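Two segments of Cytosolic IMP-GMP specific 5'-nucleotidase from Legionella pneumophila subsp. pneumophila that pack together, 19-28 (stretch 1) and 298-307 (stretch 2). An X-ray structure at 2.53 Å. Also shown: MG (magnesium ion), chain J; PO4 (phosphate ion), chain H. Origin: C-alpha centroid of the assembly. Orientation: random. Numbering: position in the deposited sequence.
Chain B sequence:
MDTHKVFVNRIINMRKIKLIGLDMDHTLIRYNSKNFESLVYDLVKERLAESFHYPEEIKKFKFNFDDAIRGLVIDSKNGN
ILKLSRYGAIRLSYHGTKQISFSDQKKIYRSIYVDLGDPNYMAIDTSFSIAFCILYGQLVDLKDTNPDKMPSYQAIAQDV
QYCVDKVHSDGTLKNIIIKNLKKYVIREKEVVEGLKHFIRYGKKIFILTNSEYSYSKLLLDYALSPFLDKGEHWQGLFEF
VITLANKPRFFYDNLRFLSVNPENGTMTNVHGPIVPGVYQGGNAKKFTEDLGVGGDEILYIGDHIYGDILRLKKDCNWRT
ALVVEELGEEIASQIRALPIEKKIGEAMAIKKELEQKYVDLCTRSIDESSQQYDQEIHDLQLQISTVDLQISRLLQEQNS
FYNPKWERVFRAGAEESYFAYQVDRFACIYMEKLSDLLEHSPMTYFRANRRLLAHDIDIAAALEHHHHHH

Stretch 1 19-28: LIGLDMDHTL
Stretch 2, residues 298-307: ILYIGDHIYG

Two parallel strands, 274 or more residues apart in sequence, lie edge to edge and bring their C-terminal ends together round a magnesium ion; 606 Å² is buried between the stretches, both sides summed. The strand axes approach to 4.5 Å and their N-to-C directions differ by 19°. Register pairs Leu19 with Ile298, Ile20 with Leu299, Gly21 with Tyr300 and Leu22 with Ile301, at CA-CA distances of 4.8, 4.7, 4.4 and 5.2 Å; all eight residues have extended backbones, phi -91 to -123° and psi 113 to 137°.

Leu19 (chi1 m, chi2 121°) accepts a hydrogen bond at O from Leu299 N, 2.8 Å, and the same Leu19 O lies 3.2 Å from Ile298 CA in a CA-H...O contact. Its side chain shares a sheet face with Ile298 (mt), CD1 to Ile298 CG1 4.0 Å. Ile20 (mt) turns to the other face, beside Leu299 (tp) and Ile301 (mt): Ile20 CG1 is 4.4 Å from Leu299 CB, and Ile20 CG2 is 4.1 Å from Ile301 CD1. Gly21 uses both backbone polar groups, N donating to Leu299 O at 2.6 Å and O accepting from Ile301 N at 2.8 Å, so the ladder alternates as parallel strands require. Gly21 O also lies 3.2 Å from Tyr300 CA in a CA-H...O contact; Tyr300 has chi1 t and chi2 -106°. Leu22 (mt) returns to the face of Ile20, and its CD2 reaches Ile301 CD1 at 3.9 Å.

Asp23 (phi/psi -73/142°, chi1 t, chi2 -63°) closes the ladder, N to Ile301 O 3.1 Å, and occupies the N-cap position before a helix. Its CB points toward stretch 2 and packs 3.8 Å from Gly302 CA. Magnesium is bound by Asp23 OD1 at 2.2 Å and OD2 at 2.5 Å, by Asp25 O at 2.1 Å, by Asp303 OD1 at 2.2 Å, by phosphate O2 at 2.2 Å and by water 2 at 2.1 Å. The shared ion explains why Asp23 OD1 and Asp303 OD1 sit only 2.8 Å apart without a hydrogen bond. Water 1 donates to Asp23 OD2 at 2.8 Å and accepts from Asp303 N at 2.9 Å, bridging the stretches a second way.

Met24 (chi1 t, chi2 t, chi3 p) points away from stretch 2; its N makes a weak 3.0 Å hydrogen bond to phosphate O3, which Asp25 N also reaches, at 2.7 Å. Asp25 (chi1 m, phi/psi -67/111°) thus offers its backbone to both ligands. His26, at phi 90°, aims CB toward stretch 2, 3.5 Å from Asp303 CG, while the end of its side chain leads away. Thr27 (chi1 m) donates from OG1 to Asp303 OD1 at 2.7 Å, steadying the carboxylate (Asp303 chi1 p, chi2 -89°); His304 ND1 donates to Asp303 OD2 at 2.8 Å. Leu28 (tp) makes no contact across, its N bonding to Asp23 O at 3.1 Å in a wide pi-type turn.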

# COMPACT_ATOMS: atom_id res chain seq x y z
N LEU B 19 1.61 15.86 -33.08
CA LEU B 19 1.35 14.47 -33.43
C LEU B 19 0.05 13.98 -32.79
O LEU B 19 -0.23 14.26 -31.63
CB LEU B 19 2.50 13.58 -32.99
CG LEU B 19 3.87 13.81 -33.64
CD1 LEU B 19 4.90 14.14 -32.57
CD2 LEU B 19 4.29 12.55 -34.38
N ILE B 20 -0.74 13.26 -33.58
CA ILE B 20 -1.98 12.66 -33.09
C ILE B 20 -1.84 11.14 -33.15
O ILE B 20 -1.76 10.55 -34.23
CB ILE B 20 -3.19 13.09 -33.93
CG1 ILE B 20 -3.50 14.56 -33.68
CG2 ILE B 20 -4.38 12.28 -33.54
CD1 ILE B 20 -4.57 15.10 -34.58
N GLY B 21 -1.80 10.51 -31.98
CA GLY B 21 -1.69 9.07 -31.91
C GLY B 21 -3.07 8.44 -31.86
O GLY B 21 -3.89 8.79 -31.01
N LEU B 22 -3.32 7.52 -32.78
CA LEU B 22 -4.62 6.87 -32.85
C LEU B 22 -4.61 5.40 -32.49
O LEU B 22 -3.79 4.64 -32.99
CB LEU B 22 -5.23 7.01 -34.25
CG LEU B 22 -5.45 8.41 -34.82
CD1 LEU B 22 -5.89 8.32 -36.29
CD2 LEU B 22 -6.48 9.15 -33.98
N ASP B 23 -5.54 5.03 -31.62
CA ASP B 23 -5.76 3.65 -31.22
C ASP B 23 -6.42 3.07 -32.47
O ASP B 23 -7.19 3.76 -33.12
CB ASP B 23 -6.73 3.67 -30.03
CG ASP B 23 -7.34 2.32 -29.73
OD1 ASP B 23 -8.07 1.77 -30.58
OD2 ASP B 23 -7.11 1.81 -28.62
N MET B 24 -6.11 1.83 -32.84
CA MET B 24 -6.71 1.27 -34.05
C MET B 24 -8.09 0.61 -33.88
O MET B 24 -9.09 1.12 -34.38
CB MET B 24 -5.77 0.27 -34.73
CG MET B 24 -6.38 -0.39 -35.93
SD MET B 24 -5.31 -1.58 -36.80
CE MET B 24 -5.38 -2.98 -35.70
N ASP B 25 -8.14 -0.53 -33.20
CA ASP B 25 -9.40 -1.23 -33.02
C ASP B 25 -10.39 -0.47 -32.15
O ASP B 25 -10.18 -0.31 -30.95
CB ASP B 25 -9.15 -2.63 -32.46
CG ASP B 25 -8.39 -3.53 -33.44
OD1 ASP B 25 -8.91 -3.80 -34.55
OD2 ASP B 25 -7.27 -3.95 -33.11
N HIS B 26 -11.46 0.01 -32.78
CA HIS B 26 -12.56 0.77 -32.15
C HIS B 26 -12.38 2.28 -32.12
O HIS B 26 -13.29 3.00 -31.72
CB HIS B 26 -12.87 0.26 -30.74
CG HIS B 26 -13.25 -1.19 -30.69
ND1 HIS B 26 -12.36 -2.18 -30.33
CD2 HIS B 26 -14.40 -1.82 -31.01
CE1 HIS B 26 -12.95 -3.36 -30.44
NE2 HIS B 26 -14.19 -3.17 -30.85
N THR B 27 -11.21 2.78 -32.53
CA THR B 27 -11.04 4.23 -32.58
C THR B 27 -10.92 4.61 -34.05
O THR B 27 -11.87 5.14 -34.62
CB THR B 27 -9.79 4.70 -31.78
OG1 THR B 27 -9.96 4.40 -30.40
CG2 THR B 27 -9.61 6.21 -31.92
N LEU B 28 -9.77 4.32 -34.66
CA LEU B 28 -9.55 4.62 -36.08
C LEU B 28 -10.41 3.74 -36.97
O LEU B 28 -10.92 4.20 -37.99
CB LEU B 28 -8.09 4.40 -36.46
CG LEU B 28 -7.75 4.46 -37.95
CD1 LEU B 28 -8.12 5.81 -38.57
CD2 LEU B 28 -6.26 4.20 -38.10
N ILE B 298 1.52 16.09 -28.17
CA ILE B 298 0.99 14.84 -28.69
C ILE B 298 -0.41 14.57 -28.13
O ILE B 298 -0.65 14.70 -26.93
CB ILE B 298 1.88 13.62 -28.29
CG1 ILE B 298 3.25 13.74 -28.95
CG2 ILE B 298 1.22 12.33 -28.71
CD1 ILE B 298 4.24 12.74 -28.44
N LEU B 299 -1.34 14.21 -29.02
CA LEU B 299 -2.68 13.87 -28.60
C LEU B 299 -2.93 12.40 -28.95
O LEU B 299 -2.81 11.99 -30.11
CB LEU B 299 -3.73 14.73 -29.32
CG LEU B 299 -5.17 14.24 -29.08
CD1 LEU B 299 -5.48 14.21 -27.59
CD2 LEU B 299 -6.13 15.13 -29.81
N TYR B 300 -3.26 11.61 -27.94
CA TYR B 300 -3.57 10.21 -28.15
C TYR B 300 -5.09 10.05 -28.00
O TYR B 300 -5.68 10.56 -27.05
CB TYR B 300 -2.85 9.33 -27.13
CG TYR B 300 -3.42 7.93 -27.04
CD1 TYR B 300 -4.19 7.54 -25.95
CD2 TYR B 300 -3.23 7.01 -28.07
CE1 TYR B 300 -4.77 6.27 -25.88
CE2 TYR B 300 -3.81 5.75 -28.02
CZ TYR B 300 -4.58 5.37 -26.93
OH TYR B 300 -5.17 4.12 -26.91
N ILE B 301 -5.71 9.35 -28.94
CA ILE B 301 -7.14 9.12 -28.89
C ILE B 301 -7.45 7.64 -28.80
O ILE B 301 -7.04 6.87 -29.67
CB ILE B 301 -7.85 9.68 -30.13
CG1 ILE B 301 -7.46 11.15 -30.33
CG2 ILE B 301 -9.37 9.56 -29.96
CD1 ILE B 301 -8.00 11.78 -31.58
N GLY B 302 -8.16 7.26 -27.74
CA GLY B 302 -8.54 5.87 -27.53
C GLY B 302 -10.05 5.69 -27.43
O GLY B 302 -10.81 6.66 -27.59
N ASP B 303 -10.49 4.46 -27.16
CA ASP B 303 -11.92 4.17 -27.04
C ASP B 303 -12.33 3.70 -25.65
O ASP B 303 -13.51 3.66 -25.34
CB ASP B 303 -12.34 3.13 -28.07
CG ASP B 303 -11.34 2.00 -28.18
OD1 ASP B 303 -10.40 2.11 -28.98
OD2 ASP B 303 -11.49 1.00 -27.46
N HIS B 304 -11.36 3.33 -24.82
CA HIS B 304 -11.68 2.90 -23.46
C HIS B 304 -10.62 3.34 -22.46
O HIS B 304 -9.45 3.41 -22.81
CB HIS B 304 -11.90 1.38 -23.40
CG HIS B 304 -13.19 0.93 -24.03
ND1 HIS B 304 -13.35 0.76 -25.39
CD2 HIS B 304 -14.41 0.70 -23.49
CE1 HIS B 304 -14.60 0.44 -25.66
NE2 HIS B 304 -15.27 0.40 -24.52
N ILE B 305 -11.02 3.64 -21.22
CA ILE B 305 -10.08 4.08 -20.19
C ILE B 305 -9.18 2.97 -19.72
O ILE B 305 -9.65 1.93 -19.25
CB ILE B 305 -10.80 4.66 -18.95
CG1 ILE B 305 -11.35 6.05 -19.26
CG2 ILE B 305 -9.82 4.78 -17.79
CD1 ILE B 305 -12.44 6.05 -20.27
N TYR B 306 -7.87 3.19 -19.82
CA TYR B 306 -6.86 2.21 -19.41
C TYR B 306 -6.73 2.04 -17.90
O TYR B 306 -5.73 2.47 -17.30
CB TYR B 306 -5.49 2.58 -20.00
CG TYR B 306 -5.39 2.32 -21.48
CD1 TYR B 306 -5.31 1.02 -21.97
CD2 TYR B 306 -5.48 3.37 -22.40
CE1 TYR B 306 -5.32 0.76 -23.33
CE2 TYR B 306 -5.49 3.12 -23.78
CZ TYR B 306 -5.41 1.81 -24.23
OH TYR B 306 -5.45 1.52 -25.57
N GLY B 307 -7.72 1.42 -17.28
CA GLY B 307 -7.67 1.21 -15.85
C GLY B 307 -7.41 2.46 -15.04
O GLY B 307 -8.21 3.40 -15.07
MG MG J . -9.09 0.36 -29.24
P PO4 H . -6.15 -1.46 -30.30
O1 PO4 H . -6.15 -2.94 -30.33
O2 PO4 H . -7.45 -0.96 -29.81
O3 PO4 H . -5.91 -0.93 -31.67
O4 PO4 H . -5.08 -0.99 -29.38
O HOH W 1 -8.54 2.53 -26.35
O HOH W 2 -8.98 -1.13 -27.78